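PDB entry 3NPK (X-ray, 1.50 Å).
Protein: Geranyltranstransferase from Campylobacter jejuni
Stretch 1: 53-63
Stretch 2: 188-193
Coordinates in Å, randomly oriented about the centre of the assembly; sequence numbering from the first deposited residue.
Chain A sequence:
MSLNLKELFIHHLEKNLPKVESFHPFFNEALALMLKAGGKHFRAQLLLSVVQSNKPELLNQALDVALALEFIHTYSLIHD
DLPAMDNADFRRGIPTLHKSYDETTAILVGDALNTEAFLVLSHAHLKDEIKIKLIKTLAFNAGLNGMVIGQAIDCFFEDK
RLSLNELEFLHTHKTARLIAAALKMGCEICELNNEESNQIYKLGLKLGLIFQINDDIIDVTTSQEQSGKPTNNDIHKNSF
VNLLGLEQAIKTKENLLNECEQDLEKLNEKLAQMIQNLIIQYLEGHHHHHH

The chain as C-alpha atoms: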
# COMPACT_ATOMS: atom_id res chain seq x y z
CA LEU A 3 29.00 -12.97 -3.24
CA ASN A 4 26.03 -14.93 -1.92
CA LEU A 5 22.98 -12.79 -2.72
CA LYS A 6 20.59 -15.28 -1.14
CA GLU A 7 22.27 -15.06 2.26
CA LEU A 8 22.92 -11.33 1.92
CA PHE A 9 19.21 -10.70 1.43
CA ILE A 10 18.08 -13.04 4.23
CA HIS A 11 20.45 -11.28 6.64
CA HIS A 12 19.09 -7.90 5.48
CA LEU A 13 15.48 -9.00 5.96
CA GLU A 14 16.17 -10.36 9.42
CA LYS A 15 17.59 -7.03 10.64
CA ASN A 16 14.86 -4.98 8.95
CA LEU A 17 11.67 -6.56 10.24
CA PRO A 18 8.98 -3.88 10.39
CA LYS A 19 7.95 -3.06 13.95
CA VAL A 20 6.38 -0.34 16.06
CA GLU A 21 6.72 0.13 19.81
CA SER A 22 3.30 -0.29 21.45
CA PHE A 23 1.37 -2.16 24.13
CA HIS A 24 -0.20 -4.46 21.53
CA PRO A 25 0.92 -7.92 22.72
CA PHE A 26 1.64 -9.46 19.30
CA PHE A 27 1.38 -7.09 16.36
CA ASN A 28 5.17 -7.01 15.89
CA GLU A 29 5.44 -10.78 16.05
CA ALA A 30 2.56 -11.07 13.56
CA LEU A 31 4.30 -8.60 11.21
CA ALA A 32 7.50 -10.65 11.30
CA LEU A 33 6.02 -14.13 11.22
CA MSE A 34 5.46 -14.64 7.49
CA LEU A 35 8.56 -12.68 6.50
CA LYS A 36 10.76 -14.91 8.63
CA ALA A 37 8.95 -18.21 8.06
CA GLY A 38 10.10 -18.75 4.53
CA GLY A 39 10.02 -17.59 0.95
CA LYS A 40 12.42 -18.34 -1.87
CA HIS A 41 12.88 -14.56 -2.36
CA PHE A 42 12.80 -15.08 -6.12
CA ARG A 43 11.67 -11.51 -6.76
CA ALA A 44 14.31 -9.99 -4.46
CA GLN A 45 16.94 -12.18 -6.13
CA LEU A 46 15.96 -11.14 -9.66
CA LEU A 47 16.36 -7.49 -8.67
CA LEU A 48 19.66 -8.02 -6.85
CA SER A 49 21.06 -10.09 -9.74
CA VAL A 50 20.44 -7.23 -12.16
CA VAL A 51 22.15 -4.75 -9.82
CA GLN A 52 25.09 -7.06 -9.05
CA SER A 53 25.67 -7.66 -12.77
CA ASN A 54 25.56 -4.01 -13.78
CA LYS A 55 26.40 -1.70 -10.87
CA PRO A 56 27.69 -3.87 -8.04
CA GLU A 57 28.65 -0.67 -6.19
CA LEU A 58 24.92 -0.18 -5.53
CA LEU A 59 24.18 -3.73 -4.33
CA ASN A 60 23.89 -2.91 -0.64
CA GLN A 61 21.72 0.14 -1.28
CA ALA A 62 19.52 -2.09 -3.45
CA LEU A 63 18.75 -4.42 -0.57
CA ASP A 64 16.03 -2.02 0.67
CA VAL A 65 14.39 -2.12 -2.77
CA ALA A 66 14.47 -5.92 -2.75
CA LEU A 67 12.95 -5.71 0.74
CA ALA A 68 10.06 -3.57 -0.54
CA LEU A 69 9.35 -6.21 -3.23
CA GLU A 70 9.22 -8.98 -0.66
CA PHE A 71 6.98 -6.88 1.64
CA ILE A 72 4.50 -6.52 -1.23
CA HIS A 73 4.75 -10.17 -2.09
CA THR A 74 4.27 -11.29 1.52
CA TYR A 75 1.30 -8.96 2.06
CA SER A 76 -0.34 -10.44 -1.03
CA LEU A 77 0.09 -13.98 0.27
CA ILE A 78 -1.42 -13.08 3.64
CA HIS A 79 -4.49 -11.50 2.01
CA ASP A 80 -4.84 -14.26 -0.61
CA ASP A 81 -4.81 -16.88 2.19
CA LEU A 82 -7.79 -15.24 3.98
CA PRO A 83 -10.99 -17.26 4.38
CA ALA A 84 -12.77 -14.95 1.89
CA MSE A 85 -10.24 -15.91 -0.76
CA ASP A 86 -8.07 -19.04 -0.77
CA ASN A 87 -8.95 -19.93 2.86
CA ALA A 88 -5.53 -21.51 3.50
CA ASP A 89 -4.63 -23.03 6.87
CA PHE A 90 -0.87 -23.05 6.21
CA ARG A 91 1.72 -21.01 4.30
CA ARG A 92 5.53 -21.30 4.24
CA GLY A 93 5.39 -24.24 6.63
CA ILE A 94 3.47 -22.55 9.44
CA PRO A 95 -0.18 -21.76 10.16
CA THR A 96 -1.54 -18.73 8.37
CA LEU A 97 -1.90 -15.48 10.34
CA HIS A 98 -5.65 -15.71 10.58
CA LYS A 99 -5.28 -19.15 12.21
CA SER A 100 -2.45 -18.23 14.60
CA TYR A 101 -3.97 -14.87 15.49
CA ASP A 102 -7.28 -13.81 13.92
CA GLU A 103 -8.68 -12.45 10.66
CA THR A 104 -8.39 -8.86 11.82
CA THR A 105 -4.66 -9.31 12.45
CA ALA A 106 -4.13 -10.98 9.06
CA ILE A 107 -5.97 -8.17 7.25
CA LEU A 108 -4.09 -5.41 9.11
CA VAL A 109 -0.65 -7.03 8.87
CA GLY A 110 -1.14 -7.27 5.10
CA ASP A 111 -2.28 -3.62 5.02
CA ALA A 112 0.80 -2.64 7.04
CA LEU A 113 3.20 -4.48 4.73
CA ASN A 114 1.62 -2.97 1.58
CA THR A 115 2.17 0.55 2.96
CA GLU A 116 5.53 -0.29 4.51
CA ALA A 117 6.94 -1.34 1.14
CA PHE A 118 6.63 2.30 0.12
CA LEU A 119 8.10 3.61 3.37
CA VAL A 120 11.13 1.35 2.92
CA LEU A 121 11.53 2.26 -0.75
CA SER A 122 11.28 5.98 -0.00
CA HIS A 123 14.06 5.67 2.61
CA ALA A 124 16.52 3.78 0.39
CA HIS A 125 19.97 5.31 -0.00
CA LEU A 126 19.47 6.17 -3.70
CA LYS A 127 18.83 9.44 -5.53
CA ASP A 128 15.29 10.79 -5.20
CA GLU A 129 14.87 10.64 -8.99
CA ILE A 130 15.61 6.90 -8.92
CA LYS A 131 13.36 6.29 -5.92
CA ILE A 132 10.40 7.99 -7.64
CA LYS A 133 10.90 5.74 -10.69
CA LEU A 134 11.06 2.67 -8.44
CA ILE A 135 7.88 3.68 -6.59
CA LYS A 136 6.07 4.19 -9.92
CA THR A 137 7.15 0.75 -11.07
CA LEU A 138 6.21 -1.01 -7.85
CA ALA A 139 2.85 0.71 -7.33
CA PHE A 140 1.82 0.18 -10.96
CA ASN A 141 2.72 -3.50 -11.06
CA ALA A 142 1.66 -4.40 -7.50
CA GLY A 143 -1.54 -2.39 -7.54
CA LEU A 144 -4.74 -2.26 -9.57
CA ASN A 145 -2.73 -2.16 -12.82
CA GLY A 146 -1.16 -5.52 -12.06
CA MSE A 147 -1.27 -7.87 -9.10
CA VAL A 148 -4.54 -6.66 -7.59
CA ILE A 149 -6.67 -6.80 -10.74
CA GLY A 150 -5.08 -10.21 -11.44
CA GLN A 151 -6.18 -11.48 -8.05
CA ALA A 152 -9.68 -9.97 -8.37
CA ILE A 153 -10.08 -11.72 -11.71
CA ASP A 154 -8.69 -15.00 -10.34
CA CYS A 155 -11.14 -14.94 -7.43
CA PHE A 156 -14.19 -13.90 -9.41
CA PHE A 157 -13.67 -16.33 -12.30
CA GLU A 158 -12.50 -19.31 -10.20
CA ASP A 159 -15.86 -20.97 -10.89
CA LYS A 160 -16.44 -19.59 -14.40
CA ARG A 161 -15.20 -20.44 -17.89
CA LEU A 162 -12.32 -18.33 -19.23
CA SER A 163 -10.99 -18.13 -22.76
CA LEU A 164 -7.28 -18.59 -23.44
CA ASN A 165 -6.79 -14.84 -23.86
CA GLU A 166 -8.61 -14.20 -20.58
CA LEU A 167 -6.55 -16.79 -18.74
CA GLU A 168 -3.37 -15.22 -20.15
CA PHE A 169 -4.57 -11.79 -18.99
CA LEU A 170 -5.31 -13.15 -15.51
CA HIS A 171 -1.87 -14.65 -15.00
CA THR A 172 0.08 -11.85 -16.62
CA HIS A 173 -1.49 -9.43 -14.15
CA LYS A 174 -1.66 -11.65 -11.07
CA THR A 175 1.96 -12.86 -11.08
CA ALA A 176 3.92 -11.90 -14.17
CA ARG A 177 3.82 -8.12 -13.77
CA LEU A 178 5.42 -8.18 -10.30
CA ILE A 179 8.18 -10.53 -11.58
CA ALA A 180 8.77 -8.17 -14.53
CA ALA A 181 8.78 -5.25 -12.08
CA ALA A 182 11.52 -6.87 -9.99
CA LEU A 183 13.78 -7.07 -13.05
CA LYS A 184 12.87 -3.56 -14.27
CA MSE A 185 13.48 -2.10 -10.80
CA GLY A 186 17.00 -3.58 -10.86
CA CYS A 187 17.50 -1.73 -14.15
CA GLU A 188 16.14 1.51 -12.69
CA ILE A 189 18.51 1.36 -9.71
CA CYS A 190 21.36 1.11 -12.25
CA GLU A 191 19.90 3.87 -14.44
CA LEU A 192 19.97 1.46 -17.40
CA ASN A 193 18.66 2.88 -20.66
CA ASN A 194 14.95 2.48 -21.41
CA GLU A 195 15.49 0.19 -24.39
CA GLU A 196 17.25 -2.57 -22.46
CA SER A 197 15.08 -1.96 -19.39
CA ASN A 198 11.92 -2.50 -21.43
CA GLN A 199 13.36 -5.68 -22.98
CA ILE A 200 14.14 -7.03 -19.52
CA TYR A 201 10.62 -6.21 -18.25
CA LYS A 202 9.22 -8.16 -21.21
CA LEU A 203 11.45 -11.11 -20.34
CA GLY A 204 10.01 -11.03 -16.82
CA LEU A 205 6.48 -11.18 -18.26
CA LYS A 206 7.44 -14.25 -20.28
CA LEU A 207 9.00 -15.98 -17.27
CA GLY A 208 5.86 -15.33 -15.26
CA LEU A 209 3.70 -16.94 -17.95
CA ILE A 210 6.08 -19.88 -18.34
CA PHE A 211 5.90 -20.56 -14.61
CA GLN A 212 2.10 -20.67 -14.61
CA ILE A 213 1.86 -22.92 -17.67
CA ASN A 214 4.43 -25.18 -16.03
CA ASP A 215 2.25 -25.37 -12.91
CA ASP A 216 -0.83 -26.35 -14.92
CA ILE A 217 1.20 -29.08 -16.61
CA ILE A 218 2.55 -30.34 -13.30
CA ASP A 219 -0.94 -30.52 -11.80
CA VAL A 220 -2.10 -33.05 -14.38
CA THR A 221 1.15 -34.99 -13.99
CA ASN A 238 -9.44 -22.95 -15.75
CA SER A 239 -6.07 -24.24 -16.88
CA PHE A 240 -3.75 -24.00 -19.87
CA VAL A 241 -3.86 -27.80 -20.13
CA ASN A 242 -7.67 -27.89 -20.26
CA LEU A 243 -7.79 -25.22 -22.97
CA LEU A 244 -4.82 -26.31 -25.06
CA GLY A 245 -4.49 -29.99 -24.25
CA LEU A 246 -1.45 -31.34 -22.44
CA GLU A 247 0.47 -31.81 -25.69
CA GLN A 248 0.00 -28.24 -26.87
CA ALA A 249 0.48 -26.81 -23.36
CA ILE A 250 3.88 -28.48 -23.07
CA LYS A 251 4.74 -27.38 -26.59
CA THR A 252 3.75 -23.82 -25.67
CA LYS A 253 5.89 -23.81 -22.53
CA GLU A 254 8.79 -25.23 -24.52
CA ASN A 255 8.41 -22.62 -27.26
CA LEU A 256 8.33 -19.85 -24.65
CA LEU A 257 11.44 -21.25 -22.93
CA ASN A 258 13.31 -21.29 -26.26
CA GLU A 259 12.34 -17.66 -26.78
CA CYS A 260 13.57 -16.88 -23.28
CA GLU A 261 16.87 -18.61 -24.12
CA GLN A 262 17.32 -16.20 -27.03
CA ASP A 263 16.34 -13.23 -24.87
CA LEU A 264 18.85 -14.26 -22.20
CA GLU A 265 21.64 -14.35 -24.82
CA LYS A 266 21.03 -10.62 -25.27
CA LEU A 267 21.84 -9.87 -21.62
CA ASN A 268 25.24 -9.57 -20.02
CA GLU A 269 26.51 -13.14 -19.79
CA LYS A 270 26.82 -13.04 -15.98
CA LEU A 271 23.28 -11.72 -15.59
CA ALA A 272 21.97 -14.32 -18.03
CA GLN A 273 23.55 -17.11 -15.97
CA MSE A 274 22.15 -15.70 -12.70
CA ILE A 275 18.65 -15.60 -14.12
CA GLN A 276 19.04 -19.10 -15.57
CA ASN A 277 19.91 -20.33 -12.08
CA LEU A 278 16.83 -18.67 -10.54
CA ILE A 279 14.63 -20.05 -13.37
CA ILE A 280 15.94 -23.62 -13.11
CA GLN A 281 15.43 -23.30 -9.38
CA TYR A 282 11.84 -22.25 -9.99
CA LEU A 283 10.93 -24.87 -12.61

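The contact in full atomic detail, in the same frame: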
# COMPACT_ATOMS: atom_id res chain seq x y z
N SER A 53 25.08 -7.46 -11.45
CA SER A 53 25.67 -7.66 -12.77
C SER A 53 26.05 -6.35 -13.45
O SER A 53 26.90 -6.33 -14.35
CB SER A 53 24.71 -8.44 -13.67
OG SER A 53 23.67 -7.60 -14.15
N ASN A 54 25.43 -5.26 -13.04
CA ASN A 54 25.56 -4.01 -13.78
C ASN A 54 26.25 -2.89 -12.99
O ASN A 54 27.14 -2.19 -13.51
CB ASN A 54 24.18 -3.55 -14.25
CG ASN A 54 24.27 -2.47 -15.29
OD1 ASN A 54 24.19 -1.29 -14.98
ND2 ASN A 54 24.46 -2.87 -16.54
N LYS A 55 25.81 -2.70 -11.75
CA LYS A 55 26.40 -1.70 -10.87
C LYS A 55 26.56 -2.30 -9.48
O LYS A 55 25.80 -1.98 -8.56
CB LYS A 55 25.52 -0.45 -10.81
CG LYS A 55 25.70 0.49 -11.98
CD LYS A 55 25.14 1.86 -11.64
CE LYS A 55 25.17 2.79 -12.84
NZ LYS A 55 24.83 4.18 -12.42
N PRO A 56 27.54 -3.19 -9.32
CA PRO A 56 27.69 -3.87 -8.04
C PRO A 56 27.96 -2.90 -6.90
O PRO A 56 27.74 -3.26 -5.74
CB PRO A 56 28.90 -4.79 -8.27
CG PRO A 56 29.58 -4.21 -9.51
CD PRO A 56 28.44 -3.75 -10.34
N GLU A 57 28.41 -1.69 -7.22
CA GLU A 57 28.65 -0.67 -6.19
C GLU A 57 27.36 -0.18 -5.53
O GLU A 57 27.40 0.54 -4.53
CB GLU A 57 29.45 0.51 -6.75
CG GLU A 57 28.68 1.34 -7.79
CD GLU A 57 28.91 0.89 -9.23
OE1 GLU A 57 29.18 -0.30 -9.50
OE2 GLU A 57 28.83 1.77 -10.12
N LEU A 58 26.22 -0.54 -6.10
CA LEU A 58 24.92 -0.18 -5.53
C LEU A 58 24.20 -1.38 -4.90
O LEU A 58 23.04 -1.26 -4.50
CB LEU A 58 24.02 0.44 -6.60
CG LEU A 58 24.42 1.84 -7.08
CD1 LEU A 58 23.52 2.26 -8.25
CD2 LEU A 58 24.33 2.85 -5.94
N LEU A 59 24.87 -2.52 -4.79
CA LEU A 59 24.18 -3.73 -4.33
C LEU A 59 23.61 -3.57 -2.92
O LEU A 59 22.44 -3.90 -2.65
CB LEU A 59 25.11 -4.94 -4.39
CG LEU A 59 24.43 -6.24 -3.97
CD1 LEU A 59 23.37 -6.60 -5.02
CD2 LEU A 59 25.46 -7.34 -3.80
N ASN A 60 24.40 -3.04 -2.00
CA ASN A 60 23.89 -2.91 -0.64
C ASN A 60 22.70 -1.95 -0.55
O ASN A 60 21.72 -2.21 0.16
CB ASN A 60 25.02 -2.49 0.29
CG ASN A 60 26.02 -3.61 0.47
OD1 ASN A 60 25.74 -4.60 1.14
ND2 ASN A 60 27.19 -3.46 -0.15
N GLN A 61 22.79 -0.85 -1.27
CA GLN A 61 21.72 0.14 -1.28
C GLN A 61 20.45 -0.47 -1.88
O GLN A 61 19.34 -0.09 -1.50
CB GLN A 61 22.16 1.36 -2.09
CG GLN A 61 23.33 2.11 -1.43
CD GLN A 61 24.72 1.64 -1.85
OE1 GLN A 61 24.91 0.52 -2.32
NE2 GLN A 61 25.70 2.50 -1.66
N ALA A 62 20.64 -1.42 -2.80
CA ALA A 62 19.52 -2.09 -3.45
C ALA A 62 18.77 -3.04 -2.54
O ALA A 62 17.65 -3.44 -2.87
CB ALA A 62 20.00 -2.85 -4.70
N LEU A 63 19.39 -3.46 -1.44
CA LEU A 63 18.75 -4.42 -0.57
C LEU A 63 17.40 -3.91 -0.06
O LEU A 63 16.47 -4.70 0.09
CB LEU A 63 19.66 -4.79 0.61
CG LEU A 63 20.86 -5.65 0.23
CD1 LEU A 63 21.90 -5.63 1.35
CD2 LEU A 63 20.48 -7.08 -0.13
N GLU A 188 16.32 0.12 -13.10
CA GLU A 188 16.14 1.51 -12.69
C GLU A 188 17.15 1.94 -11.64
O GLU A 188 17.67 3.06 -11.69
CB GLU A 188 14.70 1.76 -12.24
CG GLU A 188 13.73 1.69 -13.46
CD GLU A 188 12.25 1.77 -13.11
OE1 GLU A 188 11.83 1.25 -12.04
OE2 GLU A 188 11.51 2.36 -13.93
N ILE A 189 17.45 1.06 -10.68
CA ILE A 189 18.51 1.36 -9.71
C ILE A 189 19.82 1.71 -10.43
O ILE A 189 20.55 2.64 -10.03
CB ILE A 189 18.73 0.16 -8.77
CG1 ILE A 189 17.54 0.03 -7.82
CG2 ILE A 189 20.03 0.32 -7.96
CD1 ILE A 189 17.44 -1.34 -7.16
N CYS A 190 20.12 0.95 -11.48
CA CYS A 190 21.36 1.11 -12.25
C CYS A 190 21.29 2.22 -13.30
O CYS A 190 22.29 2.47 -14.00
CB CYS A 190 21.70 -0.20 -12.93
SG CYS A 190 22.03 -1.54 -11.78
N GLU A 191 20.12 2.84 -13.43
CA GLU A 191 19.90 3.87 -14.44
C GLU A 191 20.21 3.33 -15.84
O GLU A 191 20.78 4.03 -16.70
CB GLU A 191 20.67 5.16 -14.11
CG GLU A 191 20.08 5.88 -12.90
CD GLU A 191 20.93 7.06 -12.45
OE1 GLU A 191 21.91 6.82 -11.72
OE2 GLU A 191 20.62 8.21 -12.82
N LEU A 192 19.82 2.07 -16.08
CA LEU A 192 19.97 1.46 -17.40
C LEU A 192 19.03 2.13 -18.39
O LEU A 192 17.93 2.57 -18.04
CB LEU A 192 19.68 -0.04 -17.33
CG LEU A 192 19.93 -0.85 -18.60
CD1 LEU A 192 21.41 -0.91 -18.96
CD2 LEU A 192 19.36 -2.25 -18.43
N ASN A 193 19.47 2.24 -19.64
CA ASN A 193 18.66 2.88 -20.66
C ASN A 193 17.28 2.22 -20.80
O ASN A 193 17.10 1.04 -20.47
CB ASN A 193 19.42 2.89 -22.00
CG ASN A 193 19.72 1.49 -22.50
OD1 ASN A 193 20.82 0.95 -22.31
ND2 ASN A 193 18.73 0.89 -23.14
O HOH W 1 23.36 1.05 -16.06
O HOH W 2 22.55 4.45 -10.73

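No direct hydrogen bond joins the two stretches; packing, one long salt bridge and two bridging waters hold them, with 352 Å² buried in all. Glu188 makes no contact across the interface, but its O accepts a bond from Glu191 N (3.0 Å) that helps close the helix end.

Ile189, buried and in the m,t rotamer, points its CA-to-CB bond toward stretch 1. Its CD1 lies 3.9 Å from Ala62 CB, and its CG2 lies 4.0 Å from Leu58 CD1, so the branched side chain reaches two apolar partners. Ala62, also buried, meets Ile189 through its methyl.

Cys190 is covered most, 80 Å². Its CA is 5.9 Å from Lys55 CA, and its SG packs 3.8 Å from Lys55 CB, on the aliphatic part of the lysine. Water 1 donates to Cys190 O and Asn54 OD1, both at 2.7 Å, a place that suits the amide oxygen as acceptor.

Glu191 has positive phi (56°) in a Schellman motif. Lys55, its chi2 to chi4 all t, extends its charged NZ to 4.0 Å from Glu191 OE1, a long salt bridge. Water 2 reinforces it, accepting from Lys55 NZ and donating to Glu191 OE1 and Ile189 O.

Leu192 adds a looser contact: its CA-to-CB bond points sideways, but the side-chain end comes nearer, with CD1 4.4 Å from Asn54 ND2.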